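Galactose-binding lectin (Arachis hypogaea, PDB 1RIT) binds D-galactose and its glycosides as a homotetrameric legume lectin that binds calcium and manganese ions, and here also carries a sulphonated porphyrin. Local coordinates at the 5,10,15,20-tetrakis(4-sulpfonatophenyl)-21H,23H-porphine site. Numbering follows the deposited sequence.

The 5,10,15,20-tetrakis(4-sulpfonatophenyl)-21H,23H-porphine site. Residues 53, 56, 58-59, 231. With SFP (5,10,15,20-tetrakis(4-sulpfonatophenyl)-21H,23H-porphine), chain B.
The synthetic porphyrin SFP, in a crystal that also holds lactose, enters a shallow surface cleft by one sulphonatophenyl arm, leaving the macrocycle outside; the structure alone does not show a physiological role. The chain hides 147 of the ligand's 853 Å², so the site is a socket for the arm and not a pocket for the whole molecule. The floor is formed by the loop at Ala58 and Thr59, both on one side of the phenyl ring. The methyl CG2 of Thr59, anti to its carbonyl carbon, points at the ring face in a CH-pi contact, 3.7 Å from the centroid of SFP ring C27–C32. The CB methyl of Ala58 lies toward the rim, 3.9 Å from C30 of SFP. Thr231, near the C-terminus, makes a side wall, its CB 3.8 Å from C32 of SFP. The porphyrin core with its three other arms projects outward. The inner end of the cleft is polar. Arg53, with CG anti to the backbone N (chi1 174°) and the chain bent at chi3, brings NH1 to sulphonate oxygen O12 of SFP in a salt bridge and hydrogen bond, the oxygen 26° out of the guanidinium plane. Ser56 CA lies over the rim of one guanidinium face. The hydroxyl OG of Ser56 receives the backbone N-H of Thr59, which would leave its own hydrogen to be given to the same O12 of SFP, 2.9 Å from OG.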
loop_
_atom_site.group_PDB
_atom_site.type_symbol
_atom_site.label_atom_id
_atom_site.label_comp_id
_atom_site.label_asym_id
_atom_site.label_seq_id
_atom_site.Cartn_x
_atom_site.Cartn_y
_atom_site.Cartn_z
ATOM N N ARG A 53 2.843 19.278 28.815
ATOM C CA ARG A 53 1.839 19.393 29.863
ATOM C C ARG A 53 0.527 18.829 29.337
ATOM O O ARG A 53 -0.203 19.519 28.618
ATOM C CB ARG A 53 1.630 20.849 30.259
ATOM C CG ARG A 53 0.502 20.994 31.243
ATOM C CD ARG A 53 0.375 22.385 31.787
ATOM N NE ARG A 53 0.088 22.317 33.213
ATOM C CZ ARG A 53 -0.515 23.276 33.900
ATOM N NH1 ARG A 53 -0.896 24.380 33.276
ATOM N NH2 ARG A 53 -0.727 23.131 35.203
ATOM N N SER A 56 -4.073 20.075 33.286
ATOM C CA SER A 56 -3.948 21.201 34.201
ATOM C C SER A 56 -4.657 20.988 35.532
ATOM O O SER A 56 -5.884 20.853 35.583
ATOM C CB SER A 56 -4.497 22.468 33.542
ATOM O OG SER A 56 -4.562 23.535 34.471
ATOM N N ALA A 58 -5.138 23.025 37.456
ATOM C CA ALA A 58 -5.907 24.255 37.574
ATOM C C ALA A 58 -7.314 24.100 37.027
ATOM O O ALA A 58 -8.293 24.039 37.771
ATOM C CB ALA A 58 -5.202 25.364 36.817
ATOM N N THR A 59 -7.390 24.044 35.700
ATOM C CA THR A 59 -8.647 23.932 34.973
ATOM C C THR A 59 -9.332 22.581 35.103
ATOM O O THR A 59 -10.557 22.500 35.103
ATOM C CB THR A 59 -8.426 24.198 33.478
ATOM O OG1 THR A 59 -7.684 23.114 32.907
ATOM C CG2 THR A 59 -7.640 25.472 33.290
ATOM N N THR A 231 -7.133 25.886 27.463
ATOM C CA THR A 231 -6.875 26.674 28.659
ATOM C C THR A 231 -8.056 27.586 28.996
ATOM O O THR A 231 -7.902 28.801 29.120
ATOM C CB THR A 231 -5.619 27.530 28.453
ATOM O OG1 THR A 231 -5.837 28.441 27.366
ATOM C CG2 THR A 231 -4.423 26.642 28.122
HETATM C C1 SFP B . -6.956 33.557 32.623
HETATM C C2 SFP B . -6.658 32.285 32.919
HETATM C C2A SFP B . -7.698 31.744 33.670
HETATM N N2B SFP B . -8.684 32.752 33.835
HETATM C C2C SFP B . -8.224 33.890 33.177
HETATM C CA SFP B . -7.769 30.431 34.179
HETATM C C4C SFP B . -8.837 29.925 34.943
HETATM C C3 SFP B . -8.941 28.623 35.478
HETATM C C4 SFP B . -10.097 28.530 36.135
HETATM C C4A SFP B . -10.797 29.778 36.049
HETATM N N4B SFP B . -9.992 30.649 35.303
HETATM C CB SFP B . -12.098 30.069 36.622
HETATM C C6C SFP B . -12.826 31.313 36.527
HETATM C C5 SFP B . -14.114 31.605 37.073
HETATM C C6 SFP B . -14.449 32.903 36.743
HETATM C C6A SFP B . -13.382 33.459 35.988
HETATM N N6B SFP B . -12.388 32.462 35.866
HETATM C CC SFP B . -13.295 34.790 35.438
HETATM C C8C SFP B . -12.178 35.312 34.684
HETATM C C7 SFP B . -12.045 36.620 34.132
HETATM C C8 SFP B . -10.868 36.719 33.503
HETATM C C8A SFP B . -10.188 35.483 33.614
HETATM N N8B SFP B . -11.015 34.608 34.359
HETATM C CD SFP B . -8.894 35.156 33.068
HETATM C C9 SFP B . -16.680 37.527 36.271
HETATM C C10 SFP B . -15.604 37.437 37.194
HETATM C C11 SFP B . -14.533 36.568 36.911
HETATM C C12 SFP B . -14.519 35.762 35.680
HETATM C C13 SFP B . -15.624 35.864 34.744
HETATM C C14 SFP B . -16.706 36.754 35.046
HETATM C C15 SFP B . -12.514 28.637 38.814
HETATM C C16 SFP B . -13.136 27.523 39.418
HETATM C C17 SFP B . -13.979 26.661 38.635
HETATM C C18 SFP B . -14.221 26.892 37.251
HETATM C C19 SFP B . -13.616 27.985 36.631
HETATM C C20 SFP B . -12.748 28.883 37.394
HETATM C C21 SFP B . -6.624 38.217 30.865
HETATM C C22 SFP B . -7.505 37.349 30.123
HETATM C C23 SFP B . -8.248 36.366 30.805
HETATM C C24 SFP B . -8.104 36.251 32.262
HETATM C C25 SFP B . -7.202 37.154 32.988
HETATM C C26 SFP B . -6.485 38.113 32.289
HETATM C C27 SFP B . -6.604 28.755 32.569
HETATM C C28 SFP B . -6.561 29.458 33.855
HETATM C C29 SFP B . -5.445 29.237 34.758
HETATM C C30 SFP B . -4.405 28.329 34.367
HETATM C C31 SFP B . -4.468 27.657 33.112
HETATM C C32 SFP B . -5.561 27.863 32.205
HETATM S S1 SFP B . -17.998 38.603 36.657
HETATM O O2 SFP B . -17.467 39.785 37.258
HETATM O O3 SFP B . -18.805 37.889 37.568
HETATM O O4 SFP B . -18.790 38.927 35.377
HETATM S S2 SFP B . -14.736 25.277 39.391
HETATM O O5 SFP B . -15.530 24.552 38.435
HETATM O O6 SFP B . -15.569 25.762 40.464
HETATM O O7 SFP B . -13.577 24.411 39.915
HETATM S S3 SFP B . -5.699 39.428 29.987
HETATM O O8 SFP B . -4.876 40.198 30.888
HETATM O O9 SFP B . -6.657 40.264 29.332
HETATM O O10 SFP B . -4.811 38.701 28.950
HETATM S S4 SFP B . -3.194 26.538 32.645
HETATM O O11 SFP B . -3.679 25.714 31.619
HETATM O O12 SFP B . -2.830 25.733 33.771
HETATM O O13 SFP B . -2.027 27.365 32.168
#